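Local coordinates for protein lipoxygenase (Cyanothece sp., PDB 5EK8) that is a 9R-lipoxygenase that probably adds both atoms of molecular oxygen to polyunsaturated fatty acids at a non-heme iron centre, at residues R253-M258 with Q444-D449; M308-S313 with R328-P333; F346-L351 with A585-A590; R486-D491 with R539-S544. All blocks are in the same frame, centred on the assembly; numbering follows the deposited sequence.

How the interactions relate
Interactions 1 and 3 are buried and meet directly, Val-254 packing on Phe-346 and Met-258 on Leu-351, so helix 247-256 lies between the loop 444-449 and helix 337-377. Interaction 2, partly buried, lies at the edge of an antiparallel sheet, on the same side of the chain's centre, and its strand 329-331 is followed in the chain by helix 337-377. Interaction 4, also partly buried, stands apart, its centre about 41 Å from that of interaction 3, on the opposite side. The chemistry follows the setting: paired main-chain bonds in 308-313 with 328-333, but one or two side-chain bonds to loop backbone in the three helix-to-loop contacts, joined by an arginine lying over a tyrosine ring in interaction 3 and charge pairs in interaction 4.

Interaction 1: R253-M258 with Q444-D449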
loop_
_atom_site.group_PDB
_atom_site.type_symbol
_atom_site.label_atom_id
_atom_site.label_comp_id
_atom_site.label_asym_id
_atom_site.label_seq_id
_atom_site.Cartn_x
_atom_site.Cartn_y
_atom_site.Cartn_z
ATOM N N ARG A 253 7.451 -22.634 1.020
ATOM C CA ARG A 253 6.873 -21.400 1.545
ATOM C C ARG A 253 7.943 -20.366 1.851
ATOM O O ARG A 253 7.670 -19.165 1.854
ATOM C CB ARG A 253 6.035 -21.681 2.791
ATOM C CG ARG A 253 4.832 -22.569 2.519
ATOM C CD ARG A 253 4.119 -22.177 1.227
ATOM N NE ARG A 253 3.331 -20.956 1.375
ATOM C CZ ARG A 253 2.644 -20.383 0.390
ATOM N NH1 ARG A 253 1.949 -19.275 0.617
ATOM N NH2 ARG A 253 2.655 -20.916 -0.822
ATOM N N VAL A 254 9.160 -20.828 2.113
ATOM C CA VAL A 254 10.281 -19.906 2.221
ATOM C C VAL A 254 10.481 -19.214 0.876
ATOM O O VAL A 254 10.708 -18.003 0.807
ATOM C CB VAL A 254 11.574 -20.625 2.651
ATOM C CG1 VAL A 254 12.802 -19.804 2.277
ATOM C CG2 VAL A 254 11.550 -20.900 4.148
ATOM N N LEU A 255 10.362 -19.996 -0.195
ATOM C CA LEU A 255 10.556 -19.487 -1.552
ATOM C C LEU A 255 9.410 -18.612 -2.055
ATOM O O LEU A 255 9.633 -17.521 -2.582
ATOM C CB LEU A 255 10.751 -20.646 -2.531
ATOM C CG LEU A 255 12.132 -21.294 -2.591
ATOM C CD1 LEU A 255 12.110 -22.452 -3.576
ATOM C CD2 LEU A 255 13.206 -20.271 -2.964
ATOM N N ASN A 256 8.185 -19.095 -1.892
ATOM C CA ASN A 256 7.055 -18.506 -2.597
ATOM C C ASN A 256 5.929 -18.016 -1.699
ATOM O O ASN A 256 4.910 -17.533 -2.191
ATOM C CB ASN A 256 6.504 -19.518 -3.593
ATOM C CG ASN A 256 7.588 -20.107 -4.472
ATOM O OD1 ASN A 256 8.310 -19.380 -5.154
ATOM N ND2 ASN A 256 7.722 -21.430 -4.444
ATOM N N GLY A 257 6.129 -18.119 -0.388
ATOM C CA GLY A 257 5.113 -17.736 0.578
ATOM C C GLY A 257 4.853 -16.243 0.666
ATOM O O GLY A 257 5.353 -15.467 -0.151
ATOM N N MET A 258 4.059 -15.855 1.666
ATOM C CA MET A 258 3.697 -14.458 1.916
ATOM C C MET A 258 4.933 -13.580 1.970
ATOM O O MET A 258 4.967 -12.490 1.397
ATOM C CB MET A 258 2.913 -14.332 3.223
ATOM C CG MET A 258 2.329 -12.956 3.470
ATOM S SD MET A 258 2.252 -12.536 5.221
ATOM C CE MET A 258 3.996 -12.514 5.635
ATOM N N GLN A 444 15.887 -13.288 -9.747
ATOM C CA GLN A 444 15.877 -14.389 -10.705
ATOM C C GLN A 444 15.631 -15.727 -10.004
ATOM O O GLN A 444 15.978 -15.889 -8.831
ATOM C CB GLN A 444 17.192 -14.428 -11.487
ATOM C CG GLN A 444 17.377 -13.249 -12.425
ATOM C CD GLN A 444 16.233 -13.109 -13.412
ATOM O OE1 GLN A 444 15.697 -14.101 -13.907
ATOM N NE2 GLN A 444 15.846 -11.870 -13.697
ATOM N N PRO A 445 15.017 -16.687 -10.719
ATOM C CA PRO A 445 14.664 -17.987 -10.140
ATOM C C PRO A 445 15.876 -18.807 -9.716
ATOM O O PRO A 445 16.730 -19.104 -10.548
ATOM C CB PRO A 445 13.913 -18.686 -11.278
ATOM C CG PRO A 445 13.440 -17.587 -12.161
ATOM C CD PRO A 445 14.518 -16.558 -12.100
ATOM N N ILE A 446 15.941 -19.161 -8.437
ATOM C CA ILE A 446 16.965 -20.074 -7.950
ATOM C C ILE A 446 16.798 -21.460 -8.566
ATOM O O ILE A 446 17.775 -22.090 -8.968
ATOM C CB ILE A 446 16.928 -20.213 -6.418
ATOM C CG1 ILE A 446 16.967 -18.843 -5.744
ATOM C CG2 ILE A 446 18.072 -21.091 -5.935
ATOM C CD1 ILE A 446 17.081 -18.925 -4.240
ATOM N N CYS A 447 15.553 -21.929 -8.633
ATOM C CA CYS A 447 15.256 -23.257 -9.160
ATOM C C CYS A 447 13.871 -23.321 -9.805
ATOM O O CYS A 447 13.156 -22.322 -9.855
ATOM C CB CYS A 447 15.362 -24.298 -8.049
ATOM S SG CYS A 447 14.334 -23.931 -6.613
ATOM N N ASP A 448 13.499 -24.501 -10.294
ATOM C CA ASP A 448 12.212 -24.694 -10.959
ATOM C C ASP A 448 11.028 -24.491 -10.018
ATOM O O ASP A 448 9.971 -24.024 -10.442
ATOM C CB ASP A 448 12.142 -26.087 -11.586
ATOM C CG ASP A 448 12.820 -26.147 -12.936
ATOM O OD1 ASP A 448 12.726 -25.147 -13.679
ATOM O OD2 ASP A 448 13.444 -27.183 -13.252
ATOM N N ASP A 449 11.209 -24.839 -8.747
ATOM C CA ASP A 449 10.155 -24.681 -7.749
ATOM C C ASP A 449 10.010 -23.232 -7.289
ATOM O O ASP A 449 9.088 -22.899 -6.542
ATOM C CB ASP A 449 10.422 -25.583 -6.540
ATOM C CG ASP A 449 10.032 -27.032 -6.789
ATOM O OD1 ASP A 449 9.793 -27.402 -7.958
ATOM O OD2 ASP A 449 9.968 -27.808 -5.811
#
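Leu-255 and Asp-449 make the closest backbone pairing here, with their CA atoms still 8.1 Å apart, as the last turn of helix 247-256 faces the irregular segment 444-449. Side chains have to span that distance. Asn-256 does so with the one hydrogen bond of the contact: Asn-256 ND2 donates to Asp-449 O over 2.9 Å, at an N-H...O angle of 154°. The donor lies in the plane of the carbonyl, while the oxygen is a little out of the plane of the asparagine amide. The other end of that amide is used too, OD1 accepting from the backbone N of Tyr-452, so both ends hold the group against rotation.

Leu-255 splits its methyls between two partners. Leu-255 CD1 stands 4.0 Å from Cys-447 SG, and Leu-255 CD2 is 4.3 Å from Ile-446 CD1, so this is light apolar contact. CG is anti to the carbonyl carbon (chi1 -79°), on a side chain that points toward the loop. The carboxylate of Asp-449 leads away from Asn-256 and pairs instead with Lys-303.

Gly-257 is where the chain leaves the helix, its N still bonded to Arg-253 O. Away from the annotated sites, the contact ties the end of helix 247-256 to the loop entering helix 451-473, while Trp-572 NE1 of helix 549-574 bonds to Asn-256 O and Gly-257 O.

Interaction 2: M308-S313 with R328-P333; sequences MITIQS and REVYTP
Ile-309 and Tyr-331 trade main-chain hydrogen bonds in both directions, N of each to O of the other, and Ile-311 and Glu-329 do the same two residues on. All four bonds are 2.9 Å long, and the straightest, Glu-329 N to Ile-311 O, has an N-H...O angle of 168°. This is a regular antiparallel ladder: two hydrogen-bonded pairs flank the non-hydrogen-bonded pair Thr-310 and Val-330. It adds the short strand 329-331 as an outermost member of a six-stranded antiparallel sheet in this chain. Thr-310 CA also makes a CA-H...O contact with Glu-329 O at 3.2 Å. Within the edge strand, Tyr-331 OH donates to Glu-329 OE1 over 2.8 Å, meeting that oxygen from above the carboxylate plane.

Beyond the backbone, Gln-312 lies against Arg-328. The extended glutamine carries its NE2 over the centre of the Arg-328 guanidinium, 4.2 Å above the plane, the two flat groups being 25° apart. NH1 of the same arginine pairs with Glu-294 on strand 291-300, so this side chain reaches past strand 303-313 to the next one.

On the face bearing Ile-309 and Ile-311, CD1 of Ile-311 meets Tyr-331 CE2 at 4.2 Å, the two side chains crossing at about a right angle. Both isoleucines also pack on helix 337-377. Near the far end, Met-308 has CG between the backbone N and the carbonyl carbon (chi1 68°), and its SD sits 3.8 Å from Val-330 CG1.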
loop_
_atom_site.group_PDB
_atom_site.type_symbol
_atom_site.label_atom_id
_atom_site.label_comp_id
_atom_site.label_asym_id
_atom_site.label_seq_id
_atom_site.Cartn_x
_atom_site.Cartn_y
_atom_site.Cartn_z
ATOM N N MET A 308 20.037 -26.809 8.248
ATOM C CA MET A 308 19.880 -26.520 9.672
ATOM C C MET A 308 19.153 -25.204 9.914
ATOM O O MET A 308 18.911 -24.437 8.994
ATOM C CB MET A 308 21.236 -26.491 10.385
ATOM C CG MET A 308 22.140 -25.330 10.002
ATOM S SD MET A 308 23.629 -25.275 11.029
ATOM C CE MET A 308 24.370 -26.868 10.674
ATOM N N ILE A 309 18.784 -24.975 11.167
ATOM C CA ILE A 309 18.187 -23.727 11.602
ATOM C C ILE A 309 18.824 -23.407 12.934
ATOM O O ILE A 309 18.810 -24.229 13.853
ATOM C CB ILE A 309 16.643 -23.806 11.764
ATOM C CG1 ILE A 309 15.955 -24.115 10.433
ATOM C CG2 ILE A 309 16.086 -22.509 12.350
ATOM C CD1 ILE A 309 14.463 -24.260 10.556
ATOM N N THR A 310 19.413 -22.225 13.029
ATOM C CA THR A 310 19.993 -21.786 14.280
ATOM C C THR A 310 19.074 -20.762 14.921
ATOM O O THR A 310 18.462 -19.929 14.235
ATOM C CB THR A 310 21.394 -21.193 14.084
ATOM O OG1 THR A 310 21.288 -19.880 13.516
ATOM C CG2 THR A 310 22.213 -22.086 13.173
ATOM N N ILE A 311 18.968 -20.845 16.242
ATOM C CA ILE A 311 18.102 -19.944 16.986
ATOM C C ILE A 311 18.845 -19.335 18.170
ATOM O O ILE A 311 19.358 -20.045 19.034
ATOM C CB ILE A 311 16.835 -20.661 17.498
ATOM C CG1 ILE A 311 16.007 -21.207 16.334
ATOM C CG2 ILE A 311 15.995 -19.713 18.340
ATOM C CD1 ILE A 311 14.774 -21.991 16.773
ATOM N N GLN A 312 18.902 -18.011 18.205
ATOM C CA GLN A 312 19.518 -17.325 19.329
ATOM C C GLN A 312 18.528 -16.331 19.926
ATOM O O GLN A 312 18.171 -15.345 19.289
ATOM C CB GLN A 312 20.805 -16.628 18.893
ATOM C CG GLN A 312 21.624 -16.120 20.047
ATOM C CD GLN A 312 22.950 -15.555 19.616
ATOM O OE1 GLN A 312 23.935 -15.681 20.333
ATOM N NE2 GLN A 312 22.987 -14.934 18.438
ATOM N N SER A 313 18.087 -16.591 21.150
ATOM C CA SER A 313 16.949 -15.862 21.700
ATOM C C SER A 313 17.327 -14.818 22.745
ATOM O O SER A 313 18.297 -14.973 23.488
ATOM C CB SER A 313 15.944 -16.848 22.304
ATOM O OG SER A 313 15.544 -17.812 21.348
ATOM N N ARG A 328 23.339 -19.338 21.309
ATOM C CA ARG A 328 22.701 -19.791 20.077
ATOM C C ARG A 328 22.639 -21.309 20.074
ATOM O O ARG A 328 23.561 -21.983 20.533
ATOM C CB ARG A 328 23.441 -19.272 18.837
ATOM C CG ARG A 328 24.544 -20.183 18.307
ATOM C CD ARG A 328 25.413 -19.453 17.296
ATOM N NE ARG A 328 24.607 -18.683 16.354
ATOM C CZ ARG A 328 25.036 -17.598 15.717
ATOM N NH1 ARG A 328 24.230 -16.956 14.880
ATOM N NH2 ARG A 328 26.271 -17.153 15.922
ATOM N N GLU A 329 21.521 -21.835 19.585
ATOM C CA GLU A 329 21.294 -23.268 19.503
ATOM C C GLU A 329 21.227 -23.664 18.039
ATOM O O GLU A 329 20.938 -22.823 17.179
ATOM C CB GLU A 329 20.002 -23.656 20.220
ATOM C CG GLU A 329 19.781 -22.955 21.550
ATOM C CD GLU A 329 18.300 -22.745 21.858
ATOM O OE1 GLU A 329 17.473 -22.862 20.923
ATOM O OE2 GLU A 329 17.964 -22.463 23.031
ATOM N N VAL A 330 21.493 -24.940 17.765
ATOM C CA VAL A 330 21.527 -25.460 16.400
ATOM C C VAL A 330 20.585 -26.649 16.230
ATOM O O VAL A 330 20.555 -27.552 17.069
ATOM C CB VAL A 330 22.958 -25.887 16.009
ATOM C CG1 VAL A 330 23.005 -26.366 14.572
ATOM C CG2 VAL A 330 23.916 -24.733 16.202
ATOM N N TYR A 331 19.817 -26.654 15.143
ATOM C CA TYR A 331 18.855 -27.725 14.912
ATOM C C TYR A 331 18.913 -28.255 13.482
ATOM O O TYR A 331 18.838 -27.495 12.527
ATOM C CB TYR A 331 17.442 -27.239 15.248
ATOM C CG TYR A 331 17.304 -26.799 16.688
ATOM C CD1 TYR A 331 17.241 -27.732 17.714
ATOM C CD2 TYR A 331 17.260 -25.452 17.024
ATOM C CE1 TYR A 331 17.132 -27.337 19.033
ATOM C CE2 TYR A 331 17.151 -25.046 18.343
ATOM C CZ TYR A 331 17.087 -25.994 19.343
ATOM O OH TYR A 331 16.977 -25.601 20.657
ATOM N N THR A 332 19.048 -29.571 13.353
ATOM C CA THR A 332 19.102 -30.234 12.053
ATOM C C THR A 332 17.807 -31.024 11.810
ATOM O O THR A 332 17.061 -31.290 12.754
ATOM C CB THR A 332 20.327 -31.164 11.968
ATOM O OG1 THR A 332 20.190 -32.242 12.906
ATOM C CG2 THR A 332 21.585 -30.387 12.276
ATOM N N PRO A 333 17.528 -31.401 10.546
ATOM C CA PRO A 333 16.271 -32.101 10.240
ATOM C C PRO A 333 16.080 -33.455 10.928
ATOM O O PRO A 333 15.040 -34.078 10.726
ATOM C CB PRO A 333 16.345 -32.295 8.722
ATOM C CG PRO A 333 17.198 -31.186 8.251
ATOM C CD PRO A 333 18.237 -31.010 9.316
#

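Interaction 3: F346-L351 with A585-A590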
loop_
_atom_site.group_PDB
_atom_site.type_symbol
_atom_site.label_atom_id
_atom_site.label_comp_id
_atom_site.label_asym_id
_atom_site.label_seq_id
_atom_site.Cartn_x
_atom_site.Cartn_y
_atom_site.Cartn_z
ATOM N N PHE A 346 11.056 -20.037 13.001
ATOM C CA PHE A 346 11.443 -19.383 11.760
ATOM C C PHE A 346 10.227 -18.824 11.044
ATOM O O PHE A 346 10.243 -17.676 10.600
ATOM C CB PHE A 346 12.178 -20.342 10.828
ATOM C CG PHE A 346 12.647 -19.693 9.555
ATOM C CD1 PHE A 346 13.875 -19.057 9.503
ATOM C CD2 PHE A 346 11.858 -19.705 8.419
ATOM C CE1 PHE A 346 14.309 -18.449 8.337
ATOM C CE2 PHE A 346 12.287 -19.100 7.252
ATOM C CZ PHE A 346 13.515 -18.475 7.211
ATOM N N ARG A 347 9.178 -19.640 10.929
ATOM C CA ARG A 347 7.953 -19.214 10.252
ATOM C C ARG A 347 7.381 -17.929 10.843
ATOM O O ARG A 347 6.921 -17.050 10.115
ATOM C CB ARG A 347 6.892 -20.311 10.309
ATOM C CG ARG A 347 6.971 -21.308 9.181
ATOM C CD ARG A 347 5.670 -22.077 9.070
ATOM N NE ARG A 347 5.384 -22.884 10.256
ATOM C CZ ARG A 347 5.857 -24.110 10.454
ATOM N NH1 ARG A 347 6.644 -24.674 9.545
ATOM N NH2 ARG A 347 5.547 -24.772 11.561
ATOM N N THR A 348 7.412 -17.828 12.166
ATOM C CA THR A 348 6.848 -16.667 12.843
ATOM C C THR A 348 7.715 -15.430 12.632
ATOM O O THR A 348 7.200 -14.325 12.407
ATOM C CB THR A 348 6.685 -16.917 14.348
ATOM O OG1 THR A 348 7.951 -17.289 14.906
ATOM C CG2 THR A 348 5.677 -18.028 14.595
ATOM N N ALA A 349 9.030 -15.608 12.706
ATOM C CA ALA A 349 9.926 -14.488 12.420
ATOM C C ALA A 349 9.704 -14.006 10.986
ATOM O O ALA A 349 9.695 -12.801 10.711
ATOM C CB ALA A 349 11.379 -14.879 12.642
ATOM N N ALA A 350 9.486 -14.958 10.084
ATOM C CA ALA A 350 9.281 -14.654 8.675
ATOM C C ALA A 350 7.934 -13.987 8.444
ATOM O O ALA A 350 7.777 -13.207 7.506
ATOM C CB ALA A 350 9.398 -15.914 7.838
ATOM N N LEU A 351 6.963 -14.287 9.299
ATOM C CA LEU A 351 5.629 -13.724 9.134
ATOM C C LEU A 351 5.599 -12.291 9.644
ATOM O O LEU A 351 5.047 -11.403 8.993
ATOM C CB LEU A 351 4.570 -14.561 9.857
ATOM C CG LEU A 351 3.126 -14.141 9.557
ATOM C CD1 LEU A 351 2.689 -14.701 8.227
ATOM C CD2 LEU A 351 2.170 -14.575 10.655
ATOM N N ALA A 585 -1.837 -22.825 14.911
ATOM C CA ALA A 585 -0.865 -23.848 15.284
ATOM C C ALA A 585 0.370 -23.805 14.381
ATOM O O ALA A 585 1.465 -24.221 14.770
ATOM C CB ALA A 585 -1.507 -25.222 15.237
ATOM N N TYR A 586 0.177 -23.294 13.171
ATOM C CA TYR A 586 1.202 -23.335 12.138
ATOM C C TYR A 586 2.020 -22.048 12.088
ATOM O O TYR A 586 3.208 -22.063 11.750
ATOM C CB TYR A 586 0.546 -23.602 10.784
ATOM C CG TYR A 586 1.475 -23.508 9.600
ATOM C CD1 TYR A 586 2.403 -24.506 9.335
ATOM C CD2 TYR A 586 1.416 -22.423 8.735
ATOM C CE1 TYR A 586 3.254 -24.419 8.245
ATOM C CE2 TYR A 586 2.257 -22.330 7.642
ATOM C CZ TYR A 586 3.172 -23.331 7.398
ATOM O OH TYR A 586 4.016 -23.233 6.313
ATOM N N ASN A 587 1.382 -20.939 12.439
ATOM C CA ASN A 587 2.038 -19.648 12.339
ATOM C C ASN A 587 1.378 -18.546 13.156
ATOM O O ASN A 587 0.182 -18.589 13.432
ATOM C CB ASN A 587 2.104 -19.220 10.876
ATOM C CG ASN A 587 3.426 -18.568 10.527
ATOM O OD1 ASN A 587 4.184 -18.182 11.415
ATOM N ND2 ASN A 587 3.711 -18.444 9.232
ATOM N N SER A 588 2.183 -17.566 13.551
ATOM C CA SER A 588 1.692 -16.374 14.228
ATOM C C SER A 588 2.719 -15.249 14.097
ATOM O O SER A 588 3.808 -15.450 13.552
ATOM C CB SER A 588 1.391 -16.664 15.698
ATOM O OG SER A 588 2.497 -17.279 16.328
ATOM N N LEU A 589 2.373 -14.065 14.587
ATOM C CA LEU A 589 3.280 -12.927 14.497
ATOM C C LEU A 589 4.305 -12.953 15.622
ATOM O O LEU A 589 5.260 -12.172 15.617
ATOM C CB LEU A 589 2.496 -11.615 14.515
ATOM C CG LEU A 589 1.628 -11.369 13.278
ATOM C CD1 LEU A 589 0.716 -10.165 13.477
ATOM C CD2 LEU A 589 2.500 -11.173 12.055
ATOM N N ALA A 590 4.114 -13.869 16.570
ATOM C CA ALA A 590 5.029 -14.031 17.696
ATOM C C ALA A 590 4.724 -15.289 18.502
ATOM O O ALA A 590 3.678 -15.913 18.325
ATOM C CB ALA A 590 4.977 -12.807 18.605
#
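Thr-348 and Leu-351 are packed against Ser-588 and Leu-589 in the buried part of a helix-to-loop contact within the lipoxygenase catalytic fold. Helix 337-377, which further along carries the iron ligands His-359 and His-364, here lies on the irregular segment 585-590. CB and CG2 of Thr-348 both rest on Ser-588 O, and CD2 of Leu-351 reaches the same oxygen. CB of Leu-351 points toward the loop, and its side chain crosses that of Leu-589 at about a right angle.

Arg-347, the one touching residue that is partly exposed, makes the more open side. Arg-347 NE donates to Tyr-586 O over 2.8 Å. The guanidinium lies nearly parallel to the tyrosine ring, 11° off, with Tyr-586 CE1 over its face toward the rim. Arg-347 CD adds a CH-pi contact, 3.6 Å from the centroid of the Tyr-586 ring. An alanine in place of Arg-347 would probably leave Tyr-586 O without this donor and uncover one face of the ring.

Between the two parts, the Asn-587 amide lies against Arg-347 CB and the Thr-348 methyl, Asn-587 OD1 being 3.5 Å from Thr-348 CG2, while its ND2 is held by Glu-580 O. At the buried end, Leu-351 CD2 comes to 3.7 Å from Leu-589 CD2.

Interaction 4: R486-D491 with R539-S544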
loop_
_atom_site.group_PDB
_atom_site.type_symbol
_atom_site.label_atom_id
_atom_site.label_comp_id
_atom_site.label_asym_id
_atom_site.label_seq_id
_atom_site.Cartn_x
_atom_site.Cartn_y
_atom_site.Cartn_z
ATOM N N ARG A 486 8.287 16.763 -14.484
ATOM C CA ARG A 486 9.305 17.398 -13.657
ATOM C C ARG A 486 8.777 17.715 -12.260
ATOM O O ARG A 486 9.450 17.441 -11.269
ATOM C CB ARG A 486 9.835 18.675 -14.308
ATOM C CG ARG A 486 10.971 19.309 -13.515
ATOM C CD ARG A 486 11.596 20.504 -14.215
ATOM N NE ARG A 486 12.743 21.003 -13.459
ATOM C CZ ARG A 486 13.607 21.907 -13.906
ATOM N NH1 ARG A 486 13.468 22.429 -15.118
ATOM N NH2 ARG A 486 14.616 22.290 -13.137
ATOM N N ARG A 487 7.582 18.295 -12.177
ATOM C CA ARG A 487 6.989 18.621 -10.878
ATOM C C ARG A 487 6.755 17.360 -10.052
ATOM O O ARG A 487 6.946 17.352 -8.832
ATOM C CB ARG A 487 5.682 19.388 -11.061
ATOM C CG ARG A 487 5.881 20.759 -11.678
ATOM C CD ARG A 487 6.800 21.616 -10.816
ATOM N NE ARG A 487 7.213 22.830 -11.509
ATOM C CZ ARG A 487 8.341 22.943 -12.202
ATOM N NH1 ARG A 487 9.171 21.913 -12.286
ATOM N NH2 ARG A 487 8.641 24.084 -12.808
ATOM N N PHE A 488 6.343 16.302 -10.743
ATOM C CA PHE A 488 6.173 14.966 -10.177
ATOM C C PHE A 488 7.476 14.480 -9.533
ATOM O O PHE A 488 7.521 14.127 -8.342
ATOM C CB PHE A 488 5.705 14.018 -11.292
ATOM C CG PHE A 488 5.576 12.577 -10.885
ATOM C CD1 PHE A 488 4.649 12.181 -9.936
ATOM C CD2 PHE A 488 6.353 11.607 -11.494
ATOM C CE1 PHE A 488 4.517 10.842 -9.582
ATOM C CE2 PHE A 488 6.227 10.267 -11.144
ATOM C CZ PHE A 488 5.306 9.885 -10.188
ATOM N N SER A 489 8.538 14.491 -10.334
ATOM C CA SER A 489 9.868 14.104 -9.887
ATOM C C SER A 489 10.313 14.912 -8.664
ATOM O O SER A 489 10.769 14.353 -7.660
ATOM C CB SER A 489 10.867 14.279 -11.036
ATOM O OG SER A 489 12.202 14.108 -10.600
ATOM N N GLU A 490 10.165 16.230 -8.757
ATOM C CA GLU A 490 10.587 17.139 -7.700
ATOM C C GLU A 490 9.845 16.869 -6.399
ATOM O O GLU A 490 10.456 16.833 -5.342
ATOM C CB GLU A 490 10.386 18.592 -8.132
ATOM C CG GLU A 490 11.351 19.048 -9.214
ATOM C CD GLU A 490 11.074 20.457 -9.689
ATOM O OE1 GLU A 490 11.675 20.871 -10.704
ATOM O OE2 GLU A 490 10.255 21.151 -9.050
ATOM N N ASP A 491 8.532 16.669 -6.477
ATOM C CA ASP A 491 7.749 16.347 -5.288
ATOM C C ASP A 491 8.219 15.035 -4.658
ATOM O O ASP A 491 8.388 14.946 -3.429
ATOM C CB ASP A 491 6.261 16.275 -5.631
ATOM C CG ASP A 491 5.524 17.566 -5.306
ATOM O OD1 ASP A 491 4.302 17.636 -5.560
ATOM O OD2 ASP A 491 6.163 18.507 -4.786
ATOM N N ARG A 539 15.553 8.931 -6.238
ATOM C CA ARG A 539 16.304 9.596 -7.292
ATOM C C ARG A 539 15.375 10.338 -8.251
ATOM O O ARG A 539 14.275 9.865 -8.541
ATOM C CB ARG A 539 17.154 8.577 -8.048
ATOM C CG ARG A 539 18.212 7.908 -7.179
ATOM C CD ARG A 539 19.047 6.926 -7.984
ATOM N NE ARG A 539 20.106 6.315 -7.189
ATOM C CZ ARG A 539 19.963 5.204 -6.476
ATOM N NH1 ARG A 539 18.796 4.570 -6.454
ATOM N NH2 ARG A 539 20.988 4.726 -5.782
ATOM N N PRO A 540 15.813 11.512 -8.743
ATOM C CA PRO A 540 15.000 12.308 -9.671
ATOM C C PRO A 540 14.855 11.680 -11.058
ATOM O O PRO A 540 15.828 11.187 -11.628
ATOM C CB PRO A 540 15.769 13.626 -9.762
ATOM C CG PRO A 540 17.175 13.254 -9.454
ATOM C CD PRO A 540 17.091 12.176 -8.423
ATOM N N ILE A 541 13.633 11.702 -11.581
ATOM C CA ILE A 541 13.335 11.207 -12.920
ATOM C C ILE A 541 13.853 12.192 -13.961
ATOM O O ILE A 541 14.416 11.804 -14.986
ATOM C CB ILE A 541 11.813 10.995 -13.112
ATOM C CG1 ILE A 541 11.306 9.892 -12.175
ATOM C CG2 ILE A 541 11.480 10.679 -14.565
ATOM C CD1 ILE A 541 9.800 9.834 -12.055
ATOM N N THR A 542 13.665 13.476 -13.683
ATOM C CA THR A 542 14.096 14.511 -14.604
ATOM C C THR A 542 14.342 15.831 -13.875
ATOM O O THR A 542 13.843 16.049 -12.770
ATOM C CB THR A 542 13.056 14.719 -15.716
ATOM O OG1 THR A 542 13.563 15.647 -16.686
ATOM C CG2 THR A 542 11.761 15.243 -15.128
ATOM N N ASN A 543 15.132 16.701 -14.494
ATOM C CA ASN A 543 15.373 18.036 -13.961
ATOM C C ASN A 543 15.338 19.069 -15.075
ATOM O O ASN A 543 15.899 20.154 -14.944
ATOM C CB ASN A 543 16.714 18.100 -13.223
ATOM C CG ASN A 543 16.593 17.729 -11.751
ATOM O OD1 ASN A 543 17.268 16.813 -11.274
ATOM N ND2 ASN A 543 15.731 18.444 -11.021
ATOM N N SER A 544 14.685 18.712 -16.176
ATOM C CA SER A 544 14.543 19.607 -17.319
ATOM C C SER A 544 13.082 19.703 -17.756
ATOM O O SER A 544 12.253 18.864 -17.391
ATOM C CB SER A 544 15.424 19.139 -18.479
ATOM O OG SER A 544 15.529 17.727 -18.504
#
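Arg-486 and Thr-542 approach to 5.7 Å between their CA atoms, and Ser-489 and Pro-540 to 5.4 Å, so the irregular segment 539-544 runs back past one turn of helix 482-495. Ser-489 fastens the two together. Ser-489 OG, anti to the backbone N (chi1 171°), accepts from Ile-541 N over 3.0 Å and gives a weak bond to Thr-542 O, so one hydroxyl is bonded to a backbone N-H and, weakly, to the carbonyl of the next residue.

Apolar contacts accompany it: CD1 of Ile-541 lies 3.7 Å from Phe-488 CE2, and Thr-542 CG2 rests on Arg-486 CA, while OG1 of that threonine takes a bond from Trp-482 NE1.

Arg-486 stretches from CG to NE in an extended chain and lays its guanidinium on the loop: Asn-543 O sits over the centre of one face, 3.0 Å above the plane. The N-H groups do not point at that oxygen, and the attraction is probably electrostatic. Arg-486 NE forms a salt bridge with Glu-490 OE1 at 3.0 Å, one turn on, its hydrogen bond weak in angle, and Arg-487 NH1 pairs with the same oxygen; OE2 goes to Lys-66. An alanine at Arg-486 would probably leave Asn-543 O without the charge facing it and deprive Glu-490 of one of its positive partners.

Helix-to-loop packing of this kind, with a serine bonded to loop backbone and an i to i+4 ion pair on the helix, joins helix 482-495 to the lead-in of helix 549-574, which bears the iron ligands His-570 and Asn-574.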